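Local atomic coordinates of ForH (Streptomyces kaniharaensis, PDB entry 6NKO), a protein that is of unknown function but probably takes part in formycin A biosynthesis, being related to the IMP cyclohydrolase portion of the purine-biosynthetic bienzyme PurH. Residues Ala49-Tyr54 against Arg80-Thr85; Gly90-Arg95 against Pro143-Gly148; Ala94-Ser99 against Ile109-Leu114; Arg147-Ala150 against His155-Pro158. All blocks are in the same frame, centred on the assembly; numbering follows the deposited sequence.

Contact 1: Ala49-Tyr54 against Arg80-Thr85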
loop_
_atom_site.group_PDB
_atom_site.type_symbol
_atom_site.label_atom_id
_atom_site.label_comp_id
_atom_site.label_asym_id
_atom_site.label_seq_id
_atom_site.Cartn_x
_atom_site.Cartn_y
_atom_site.Cartn_z
ATOM N N ALA A 49 7.567 5.219 1.917
ATOM C CA ALA A 49 6.298 5.880 1.658
ATOM C C ALA A 49 6.288 6.519 0.277
ATOM O O ALA A 49 7.334 6.878 -0.271
ATOM C CB ALA A 49 6.005 6.949 2.716
ATOM N N THR A 50 5.085 6.657 -0.277
ATOM C CA THR A 50 4.894 7.414 -1.503
ATOM C C THR A 50 4.949 8.910 -1.203
ATOM O O THR A 50 5.225 9.336 -0.079
ATOM C CB THR A 50 3.573 7.041 -2.171
ATOM O OG1 THR A 50 2.519 7.057 -1.202
ATOM C CG2 THR A 50 3.663 5.664 -2.810
ATOM N N GLU A 51 4.637 9.714 -2.223
ATOM C CA GLU A 51 4.973 11.135 -2.189
ATOM C C GLU A 51 4.272 11.862 -1.042
ATOM O O GLU A 51 4.912 12.589 -0.275
ATOM C CB GLU A 51 4.650 11.772 -3.549
ATOM C CG GLU A 51 3.168 11.888 -3.898
ATOM C CD GLU A 51 2.578 10.600 -4.457
ATOM O OE1 GLU A 51 3.346 9.673 -4.797
ATOM O OE2 GLU A 51 1.337 10.508 -4.542
ATOM N N GLY A 52 2.962 11.656 -0.889
ATOM C CA GLY A 52 2.223 12.408 0.114
ATOM C C GLY A 52 2.600 12.021 1.530
ATOM O O GLY A 52 2.912 12.876 2.362
ATOM N N THR A 53 2.573 10.719 1.823
ATOM C CA THR A 53 2.900 10.242 3.162
ATOM C C THR A 53 4.327 10.595 3.556
ATOM O O THR A 53 4.601 10.845 4.735
ATOM C CB THR A 53 2.694 8.728 3.241
ATOM O OG1 THR A 53 1.526 8.363 2.495
ATOM C CG2 THR A 53 2.520 8.291 4.679
ATOM N N TYR A 54 5.245 10.629 2.586
ATOM C CA TYR A 54 6.656 10.842 2.897
ATOM C C TYR A 54 6.890 12.227 3.485
ATOM O O TYR A 54 7.518 12.363 4.542
ATOM C CB TYR A 54 7.506 10.639 1.642
ATOM C CG TYR A 54 8.976 10.944 1.832
ATOM C CD1 TYR A 54 9.820 10.032 2.451
ATOM C CD2 TYR A 54 9.521 12.143 1.388
ATOM C CE1 TYR A 54 11.166 10.305 2.625
ATOM C CE2 TYR A 54 10.864 12.424 1.560
ATOM C CZ TYR A 54 11.681 11.501 2.179
ATOM O OH TYR A 54 13.019 11.775 2.353
ATOM N N ARG A 80 4.412 8.322 -12.029
ATOM C CA ARG A 80 3.240 7.484 -12.250
ATOM C C ARG A 80 3.564 5.999 -12.327
ATOM O O ARG A 80 2.637 5.181 -12.345
ATOM C CB ARG A 80 2.520 7.930 -13.526
ATOM C CG ARG A 80 1.641 9.147 -13.310
ATOM C CD ARG A 80 1.117 9.726 -14.613
ATOM N NE ARG A 80 0.355 10.958 -14.396
ATOM C CZ ARG A 80 0.851 12.087 -13.894
ATOM N NH1 ARG A 80 2.135 12.182 -13.567
ATOM N NH2 ARG A 80 0.061 13.140 -13.733
ATOM N N VAL A 81 4.841 5.629 -12.366
ATOM C CA VAL A 81 5.254 4.234 -12.374
ATOM C C VAL A 81 6.160 3.919 -11.180
ATOM O O VAL A 81 6.807 2.879 -11.147
ATOM C CB VAL A 81 5.927 3.869 -13.714
ATOM C CG1 VAL A 81 4.888 3.679 -14.797
ATOM C CG2 VAL A 81 6.855 4.969 -14.163
ATOM N N LYS A 82 6.188 4.809 -10.184
ATOM C CA LYS A 82 7.199 4.750 -9.132
ATOM C C LYS A 82 7.112 3.486 -8.282
ATOM O O LYS A 82 8.112 3.106 -7.666
ATOM C CB LYS A 82 7.099 5.991 -8.243
ATOM C CG LYS A 82 6.022 5.926 -7.179
ATOM C CD LYS A 82 6.297 6.936 -6.081
ATOM C CE LYS A 82 6.284 8.354 -6.626
ATOM N NZ LYS A 82 4.963 8.699 -7.221
ATOM N N THR A 83 5.958 2.827 -8.219
ATOM C CA THR A 83 5.859 1.540 -7.545
ATOM C C THR A 83 5.697 0.387 -8.521
ATOM O O THR A 83 5.564 -0.764 -8.091
ATOM C CB THR A 83 4.698 1.541 -6.541
ATOM O OG1 THR A 83 3.498 1.973 -7.192
ATOM C CG2 THR A 83 5.008 2.468 -5.371
ATOM N N LEU A 84 5.713 0.664 -9.822
ATOM C CA LEU A 84 5.557 -0.367 -10.841
ATOM C C LEU A 84 6.934 -0.774 -11.366
ATOM O O LEU A 84 7.331 -0.481 -12.494
ATOM C CB LEU A 84 4.638 0.129 -11.954
ATOM C CG LEU A 84 3.197 0.376 -11.495
ATOM C CD1 LEU A 84 2.477 1.373 -12.399
ATOM C CD2 LEU A 84 2.426 -0.933 -11.413
ATOM N N THR A 85 7.676 -1.450 -10.491
ATOM C CA THR A 85 8.992 -1.986 -10.799
ATOM C C THR A 85 9.063 -3.423 -10.308
ATOM O O THR A 85 8.229 -3.877 -9.519
ATOM C CB THR A 85 10.123 -1.168 -10.152
ATOM O OG1 THR A 85 10.094 -1.351 -8.731
ATOM C CG2 THR A 85 9.992 0.318 -10.480
#
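The side chains of Glu51 and Lys82 cross at about a right angle, the lysine nitrogen standing over the carboxylate. The ammonium nitrogen Lys82 NZ makes a hydrogen-bonded salt bridge of 3.1 Å to Glu51 OE1, arriving from above the carboxylate, 39° out of its plane. Lys82 CE follows behind, 3.7 Å from Glu51 OE1. The lysine chain is curled at chi3 and chi4, both near +60°, which brings its nitrogen within bonding distance of the backbone O of Gly79 as well, so the ammonium group is shared between a carboxylate and a carbonyl. Glu51 bends at chi2 (-82°), and its carboxylate folds back beside the first turn of helix 51-59, where the helix N-terminus would probably attract its negative charge. Beside this polar bridge the packing is slight: Thr50 CG2 lies 4.3 Å from Thr83 CG2 and 4.4 Å from Lys82 CD. Lys82 and Thr83 are the two central residues of a type I turn closed by Leu84 N to Val81 O (2.8 Å), and the CB of each is directed at the helix start. With a methionine in place of Lys82, Glu51 would probably lose its charged mate and the carbonyl of Gly79 its donor. Thr50 sits at the N-cap position immediately after strand 46-49, though its side chain makes no capping bond. The arrangement is that of an MGS-like domain, in which a strand-to-helix turn faces a long loop; in IMP cyclohydrolases the corresponding loops line the nucleotide pocket, and a similar role here is plausible.

Contact 2: Gly90-Arg95 against Pro143-Gly148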
loop_
_atom_site.group_PDB
_atom_site.type_symbol
_atom_site.label_atom_id
_atom_site.label_comp_id
_atom_site.label_asym_id
_atom_site.label_seq_id
_atom_site.Cartn_x
_atom_site.Cartn_y
_atom_site.Cartn_z
ATOM N N GLY A 90 7.747 -7.305 -7.187
ATOM C CA GLY A 90 8.315 -8.603 -6.869
ATOM C C GLY A 90 8.395 -8.844 -5.375
ATOM O O GLY A 90 8.167 -9.962 -4.905
ATOM N N GLY A 91 8.710 -7.799 -4.607
ATOM C CA GLY A 91 8.747 -7.928 -3.161
ATOM C C GLY A 91 7.403 -8.258 -2.547
ATOM O O GLY A 91 7.352 -8.750 -1.414
ATOM N N ILE A 92 6.317 -8.007 -3.270
ATOM C CA ILE A 92 4.972 -8.291 -2.791
ATOM C C ILE A 92 4.465 -9.635 -3.298
ATOM O O ILE A 92 3.834 -10.385 -2.551
ATOM C CB ILE A 92 4.015 -7.149 -3.198
ATOM C CG1 ILE A 92 4.403 -5.845 -2.502
ATOM C CG2 ILE A 92 2.574 -7.512 -2.882
ATOM C CD1 ILE A 92 3.863 -4.606 -3.188
ATOM N N LEU A 93 4.742 -9.965 -4.561
ATOM C CA LEU A 93 4.124 -11.119 -5.201
ATOM C C LEU A 93 4.963 -12.387 -5.126
ATOM O O LEU A 93 4.419 -13.477 -5.338
ATOM C CB LEU A 93 3.829 -10.811 -6.672
ATOM C CG LEU A 93 2.840 -9.678 -6.944
ATOM C CD1 LEU A 93 2.795 -9.342 -8.430
ATOM C CD2 LEU A 93 1.459 -10.050 -6.432
ATOM N N ALA A 94 6.260 -12.281 -4.845
ATOM C CA ALA A 94 7.127 -13.452 -4.882
ATOM C C ALA A 94 6.705 -14.479 -3.839
ATOM O O ALA A 94 6.379 -14.134 -2.699
ATOM C CB ALA A 94 8.583 -13.046 -4.655
ATOM N N ARG A 95 6.713 -15.749 -4.242
ATOM C CA ARG A 95 6.318 -16.849 -3.373
ATOM C C ARG A 95 7.500 -17.266 -2.499
ATOM O O ARG A 95 8.549 -16.615 -2.474
ATOM C CB ARG A 95 5.799 -18.022 -4.205
ATOM C CG ARG A 95 4.320 -17.937 -4.566
ATOM C CD ARG A 95 4.104 -17.022 -5.765
ATOM N NE ARG A 95 3.103 -17.534 -6.699
ATOM C CZ ARG A 95 3.345 -18.443 -7.639
ATOM N NH1 ARG A 95 4.564 -18.947 -7.780
ATOM N NH2 ARG A 95 2.371 -18.844 -8.446
ATOM N N PRO A 143 -3.542 0.204 -5.712
ATOM C CA PRO A 143 -4.312 -1.049 -5.659
ATOM C C PRO A 143 -3.563 -2.247 -6.214
ATOM O O PRO A 143 -3.842 -3.378 -5.801
ATOM C CB PRO A 143 -5.570 -0.738 -6.487
ATOM C CG PRO A 143 -5.374 0.627 -7.061
ATOM C CD PRO A 143 -4.336 1.318 -6.249
ATOM N N ALA A 144 -2.621 -2.044 -7.140
ATOM C CA ALA A 144 -1.791 -3.162 -7.578
ATOM C C ALA A 144 -0.975 -3.721 -6.418
ATOM O O ALA A 144 -0.841 -4.942 -6.275
ATOM C CB ALA A 144 -0.877 -2.731 -8.726
ATOM N N MET A 145 -0.434 -2.841 -5.569
ATOM C CA MET A 145 0.290 -3.303 -4.388
ATOM C C MET A 145 -0.653 -3.933 -3.371
ATOM O O MET A 145 -0.315 -4.946 -2.749
ATOM C CB MET A 145 1.057 -2.144 -3.747
ATOM C CG MET A 145 2.155 -1.538 -4.609
ATOM S SD MET A 145 3.269 -0.493 -3.639
ATOM C CE MET A 145 2.247 0.962 -3.413
ATOM N N LEU A 146 -1.841 -3.348 -3.187
ATOM C CA LEU A 146 -2.753 -3.833 -2.153
ATOM C C LEU A 146 -3.410 -5.148 -2.559
ATOM O O LEU A 146 -3.511 -6.073 -1.744
ATOM C CB LEU A 146 -3.812 -2.775 -1.849
ATOM C CG LEU A 146 -4.909 -3.211 -0.878
ATOM C CD1 LEU A 146 -4.344 -3.339 0.528
ATOM C CD2 LEU A 146 -6.077 -2.237 -0.902
ATOM N N ARG A 147 -3.874 -5.245 -3.808
ATOM C CA ARG A 147 -4.426 -6.507 -4.289
ATOM C C ARG A 147 -3.360 -7.591 -4.338
ATOM O O ARG A 147 -3.657 -8.765 -4.089
ATOM C CB ARG A 147 -5.056 -6.321 -5.671
ATOM C CG ARG A 147 -6.265 -5.396 -5.690
ATOM C CD ARG A 147 -6.709 -5.093 -7.117
ATOM N NE ARG A 147 -7.345 -6.249 -7.741
ATOM C CZ ARG A 147 -6.768 -7.014 -8.662
ATOM N NH1 ARG A 147 -5.537 -6.746 -9.078
ATOM N NH2 ARG A 147 -7.423 -8.049 -9.171
ATOM N N GLY A 148 -2.118 -7.221 -4.654
ATOM C CA GLY A 148 -1.041 -8.196 -4.627
ATOM C C GLY A 148 -0.713 -8.650 -3.217
ATOM O O GLY A 148 -0.446 -9.832 -2.982
#
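Directly ahead of Ile92, which packs against Met145 and Gly148, the carbonyl oxygen of Gly91 is gripped twice, by the guanidinium NH1 of Arg111 and by the backbone N of Ile112. These bonds tie the last turn of helix 86-93 to the chain entering strand 114-117, so that Ile92 is presented to helix 141-151 in a helix-helix packing of the alpha/beta MGS-like fold. No hydrogen bond crosses between Gly90-Arg95 and Pro143-Gly148. Ile92 spreads its two branches over different residues: CD1 lies against the base of the methionine chain, 3.8 Å from Met145 CB, while CG2 points into the backbone, 3.5 Å from Gly148 C. That second approach follows from chi1 of -65°, which sets CG2 opposite the backbone N. The Met145 chain then turns at chi3 (-76°), carrying its methyl on to Thr83, while Val115 of the sheet lies against both Ile92 and Met145. Leu93, at the exposed margin, covers the helix backbone from the outer side. The two backbones come within 6.0 Å from Leu93 CA to Gly148 CA; a CB on Gly148 would run into the leucine methyl, since Leu93 CD2 is only 3.6 Å from Gly148 CA.

Contact 3: Ala94-Ser99 against Ile109-Leu114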
loop_
_atom_site.group_PDB
_atom_site.type_symbol
_atom_site.label_atom_id
_atom_site.label_comp_id
_atom_site.label_asym_id
_atom_site.label_seq_id
_atom_site.Cartn_x
_atom_site.Cartn_y
_atom_site.Cartn_z
ATOM N N ALA A 94 6.260 -12.281 -4.845
ATOM C CA ALA A 94 7.127 -13.452 -4.882
ATOM C C ALA A 94 6.705 -14.479 -3.839
ATOM O O ALA A 94 6.379 -14.134 -2.699
ATOM C CB ALA A 94 8.583 -13.046 -4.655
ATOM N N ARG A 95 6.713 -15.749 -4.242
ATOM C CA ARG A 95 6.318 -16.849 -3.373
ATOM C C ARG A 95 7.500 -17.266 -2.499
ATOM O O ARG A 95 8.549 -16.615 -2.474
ATOM C CB ARG A 95 5.799 -18.022 -4.205
ATOM C CG ARG A 95 4.320 -17.937 -4.566
ATOM C CD ARG A 95 4.104 -17.022 -5.765
ATOM N NE ARG A 95 3.103 -17.534 -6.699
ATOM C CZ ARG A 95 3.345 -18.443 -7.639
ATOM N NH1 ARG A 95 4.564 -18.947 -7.780
ATOM N NH2 ARG A 95 2.371 -18.844 -8.446
ATOM N N GLU A 96 7.334 -18.362 -1.761
ATOM C CA GLU A 96 8.425 -18.976 -1.020
ATOM C C GLU A 96 8.997 -20.191 -1.744
ATOM O O GLU A 96 9.664 -21.021 -1.119
ATOM C CB GLU A 96 7.967 -19.361 0.386
ATOM C CG GLU A 96 7.659 -18.173 1.284
ATOM C CD GLU A 96 8.901 -17.388 1.673
ATOM O OE1 GLU A 96 9.941 -18.017 1.964
ATOM O OE2 GLU A 96 8.835 -16.141 1.693
ATOM N N THR A 97 8.744 -20.313 -3.045
ATOM C CA THR A 97 9.332 -21.384 -3.830
ATOM C C THR A 97 10.846 -21.211 -3.918
ATOM O O THR A 97 11.389 -20.126 -3.694
ATOM C CB THR A 97 8.741 -21.411 -5.241
ATOM O OG1 THR A 97 8.919 -20.130 -5.857
ATOM C CG2 THR A 97 7.257 -21.739 -5.193
ATOM N N GLU A 98 11.530 -22.308 -4.249
ATOM C CA GLU A 98 12.969 -22.237 -4.477
ATOM C C GLU A 98 13.293 -21.288 -5.624
ATOM O O GLU A 98 14.260 -20.520 -5.555
ATOM C CB GLU A 98 13.523 -23.636 -4.759
ATOM C CG GLU A 98 14.930 -23.651 -5.344
ATOM C CD GLU A 98 15.397 -25.048 -5.716
ATOM O OE1 GLU A 98 15.318 -25.955 -4.859
ATOM O OE2 GLU A 98 15.844 -25.239 -6.866
ATOM N N SER A 99 12.477 -21.316 -6.680
ATOM C CA SER A 99 12.728 -20.477 -7.848
ATOM C C SER A 99 12.553 -18.997 -7.524
ATOM O O SER A 99 13.330 -18.159 -7.998
ATOM C CB SER A 99 11.800 -20.895 -8.989
ATOM O OG SER A 99 12.122 -20.221 -10.192
ATOM N N ILE A 109 16.224 -8.375 -4.231
ATOM C CA ILE A 109 14.893 -7.838 -3.987
ATOM C C ILE A 109 14.473 -8.241 -2.575
ATOM O O ILE A 109 14.231 -9.429 -2.316
ATOM C CB ILE A 109 13.882 -8.335 -5.028
ATOM C CG1 ILE A 109 14.329 -7.931 -6.435
ATOM C CG2 ILE A 109 12.495 -7.790 -4.717
ATOM C CD1 ILE A 109 13.510 -8.565 -7.543
ATOM N N PRO A 110 14.360 -7.302 -1.643
ATOM C CA PRO A 110 13.858 -7.641 -0.311
ATOM C C PRO A 110 12.353 -7.858 -0.328
ATOM O O PRO A 110 11.630 -7.362 -1.193
ATOM C CB PRO A 110 14.225 -6.413 0.528
ATOM C CG PRO A 110 14.220 -5.288 -0.453
ATOM C CD PRO A 110 14.637 -5.861 -1.786
ATOM N N ARG A 111 11.889 -8.625 0.651
ATOM C CA ARG A 111 10.463 -8.857 0.812
ATOM C C ARG A 111 9.802 -7.629 1.426
ATOM O O ARG A 111 10.349 -7.001 2.337
ATOM C CB ARG A 111 10.217 -10.086 1.689
ATOM C CG ARG A 111 8.867 -10.112 2.385
ATOM C CD ARG A 111 7.744 -10.419 1.406
ATOM N NE ARG A 111 7.660 -11.840 1.085
ATOM C CZ ARG A 111 7.224 -12.319 -0.075
ATOM N NH1 ARG A 111 6.832 -11.487 -1.031
ATOM N NH2 ARG A 111 7.179 -13.627 -0.282
ATOM N N ILE A 112 8.632 -7.276 0.905
ATOM C CA ILE A 112 7.795 -6.236 1.488
ATOM C C ILE A 112 6.781 -6.931 2.389
ATOM O O ILE A 112 5.914 -7.672 1.912
ATOM C CB ILE A 112 7.111 -5.383 0.411
ATOM C CG1 ILE A 112 8.130 -4.449 -0.250
ATOM C CG2 ILE A 112 5.973 -4.577 1.016
ATOM C CD1 ILE A 112 7.703 -3.923 -1.604
ATOM N N ASP A 113 6.893 -6.703 3.696
ATOM C CA ASP A 113 6.072 -7.412 4.668
ATOM C C ASP A 113 4.726 -6.751 4.925
ATOM O O ASP A 113 3.819 -7.411 5.444
ATOM C CB ASP A 113 6.828 -7.547 5.993
ATOM C CG ASP A 113 8.233 -8.080 5.807
ATOM O OD1 ASP A 113 8.393 -9.317 5.717
ATOM O OD2 ASP A 113 9.174 -7.260 5.739
ATOM N N LEU A 114 4.570 -5.476 4.578
ATOM C CA LEU A 114 3.337 -4.760 4.870
ATOM C C LEU A 114 3.080 -3.729 3.783
ATOM O O LEU A 114 3.986 -2.981 3.404
ATOM C CB LEU A 114 3.406 -4.077 6.240
ATOM C CG LEU A 114 2.114 -3.454 6.773
ATOM C CD1 LEU A 114 1.945 -3.760 8.257
ATOM C CD2 LEU A 114 2.087 -1.949 6.523
#
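Two N-H groups of Arg111 converge on one acceptor, the carbonyl oxygen of Ala94, and they are unequal. Arg111 NH2 gives the strong bond, 2.6 Å to Ala94 O and nearly straight at 164°, with the oxygen at the guanidinium edge and in its plane. The bond from Arg111 NH1 to Ala94 O, 3.2 Å long, is weak and bent. NH1 has a second carbonyl partner in helix 86-93, and Asn152 ND2 is a further donor to Ala94 O. Chi1 of 156° directs CG to the far side from the backbone N, and bends at chi2 and chi3 then turn the planar end edge-on to the carbonyl.

The ionic component is looser. Glu96 OE2 lies near the guanidinium plane, but its salt bridge to Arg111 NH2 is long, at 3.6 Å, and the carboxylate and guanidinium planes are turned 52° apart. The attraction is probably modest at this distance.

Van der Waals contact is slight: Ala94 CB is directed at the arginine, 4.3 Å from Arg111 NH1, and both residues also touch Met104. A leucine in place of Arg111, having no N-H groups to offer Ala94 O and no charge for Glu96, would probably let the chain between the helices be held less firmly.

The contact lies at the surface where helix 86-93 has just ended and helix 98-107 is about to begin, capped by Thr97 OG1 on Asp100 N. Arg111 reaches back from the loop between helix 98-107 and strand 114-117, bracing the chain that joins the two helices.

Contact 4: Arg147-Ala150 against His155-Pro158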
loop_
_atom_site.group_PDB
_atom_site.type_symbol
_atom_site.label_atom_id
_atom_site.label_comp_id
_atom_site.label_asym_id
_atom_site.label_seq_id
_atom_site.Cartn_x
_atom_site.Cartn_y
_atom_site.Cartn_z
ATOM N N ARG A 147 -3.874 -5.245 -3.808
ATOM C CA ARG A 147 -4.426 -6.507 -4.289
ATOM C C ARG A 147 -3.360 -7.591 -4.338
ATOM O O ARG A 147 -3.657 -8.765 -4.089
ATOM C CB ARG A 147 -5.056 -6.321 -5.671
ATOM C CG ARG A 147 -6.265 -5.396 -5.690
ATOM C CD ARG A 147 -6.709 -5.093 -7.117
ATOM N NE ARG A 147 -7.345 -6.249 -7.741
ATOM C CZ ARG A 147 -6.768 -7.014 -8.662
ATOM N NH1 ARG A 147 -5.537 -6.746 -9.078
ATOM N NH2 ARG A 147 -7.423 -8.049 -9.171
ATOM N N GLY A 148 -2.118 -7.221 -4.654
ATOM C CA GLY A 148 -1.041 -8.196 -4.627
ATOM C C GLY A 148 -0.713 -8.650 -3.217
ATOM O O GLY A 148 -0.446 -9.832 -2.982
ATOM N N ALA A 149 -0.735 -7.718 -2.261
ATOM C CA ALA A 149 -0.507 -8.078 -0.866
ATOM C C ALA A 149 -1.623 -8.971 -0.341
ATOM O O ALA A 149 -1.358 -9.955 0.359
ATOM C CB ALA A 149 -0.381 -6.818 -0.013
ATOM N N ALA A 150 -2.874 -8.646 -0.673
ATOM C CA ALA A 150 -3.994 -9.461 -0.218
ATOM C C ALA A 150 -3.944 -10.858 -0.823
ATOM O O ALA A 150 -4.218 -11.849 -0.136
ATOM C CB ALA A 150 -5.316 -8.771 -0.554
ATOM N N HIS A 155 2.437 -13.760 3.348
ATOM C CA HIS A 155 3.748 -13.135 3.409
ATOM C C HIS A 155 3.713 -11.614 3.360
ATOM O O HIS A 155 4.755 -10.986 3.575
ATOM C CB HIS A 155 4.634 -13.661 2.268
ATOM C CG HIS A 155 4.607 -15.152 2.132
ATOM N ND1 HIS A 155 4.837 -15.999 3.194
ATOM C CD2 HIS A 155 4.364 -15.946 1.062
ATOM C CE1 HIS A 155 4.743 -17.251 2.785
ATOM N NE2 HIS A 155 4.457 -17.247 1.495
ATOM N N VAL A 156 2.563 -11.003 3.073
ATOM C CA VAL A 156 2.411 -9.551 3.090
ATOM C C VAL A 156 1.130 -9.210 3.834
ATOM O O VAL A 156 0.081 -9.812 3.582
ATOM C CB VAL A 156 2.373 -8.945 1.672
ATOM C CG1 VAL A 156 2.695 -7.458 1.732
ATOM C CG2 VAL A 156 3.332 -9.667 0.734
ATOM N N ILE A 157 1.210 -8.243 4.740
ATOM C CA ILE A 157 0.050 -7.774 5.489
ATOM C C ILE A 157 -0.644 -6.699 4.654
ATOM O O ILE A 157 -0.012 -5.677 4.342
ATOM C CB ILE A 157 0.444 -7.230 6.865
ATOM C CG1 ILE A 157 1.098 -8.334 7.699
ATOM C CG2 ILE A 157 -0.777 -6.675 7.579
ATOM C CD1 ILE A 157 2.100 -7.820 8.711
ATOM N N PRO A 158 -1.910 -6.888 4.272
ATOM C CA PRO A 158 -2.597 -5.882 3.455
ATOM C C PRO A 158 -3.498 -4.979 4.283
ATOM O O PRO A 158 -4.544 -5.420 4.766
ATOM C CB PRO A 158 -3.413 -6.735 2.475
ATOM C CG PRO A 158 -3.547 -8.119 3.165
ATOM C CD PRO A 158 -2.733 -8.094 4.441
#
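The return from helix to strand in a beta-alpha-beta crossover brings Ala149 and Ala150 of helix 141-151 down on Val156, just before strand 157-159, and Pro158 within it. Ala149 lies nearest, its CA 5.1 Å from Val156 CA, a closeness that its small side chain permits. The methyl points toward the returning chain and touches two of its residues: Ala149 CB is 3.6 Å from Val156 CG1 and 3.9 Å from Pro158 CB. Val156 offers that branch because chi1 of -161° sets CG1 opposite the backbone N. The crossover unit runs from strand 114-117 through helix 141-151 to strand 157-159, the outermost strand at this end of the parallel sheet, and Val115 of the first strand touches both Ala149 and Val156. Residues alternate along the returning chain: Val156 and Pro158 direct their CB atoms at the helix, whereas Ile157 between them points away, its side chain touching Arg187 of helix 184-212, and is hydrogen-bonded through its backbone to Asp113 and Val115. The proline ring meets the helix backbone as well as its methyls. Pro158 CG rests 3.7 Å from Ala150 CA, and the Ala150 methyl lies alongside, its CB 4.1 Å from Pro158 CB.

Contacts 2 and 4 are buried and apolar, and both use helix 141-151: it packs on helix 86-93 in contact 2 and on strand 157-159 in contact 4, with Ile92 CG2 reaching Ala149 N at 3.4 Å. Contact 3 is at the surface and relies on a guanidinium group bound to a carbonyl, with a long salt bridge beside it; it shares Ala94 and Arg95 with contact 2 and is joined to contact 4 through the backbone of Asp113 and Ile157. Contact 1, partly buried, also has a charged pair, but at a helix start, and its centre lies about 17 Å from that of contact 4, across the centre of the chain. Contacts 1 and 2 touch through a threonine and a methionine methyl.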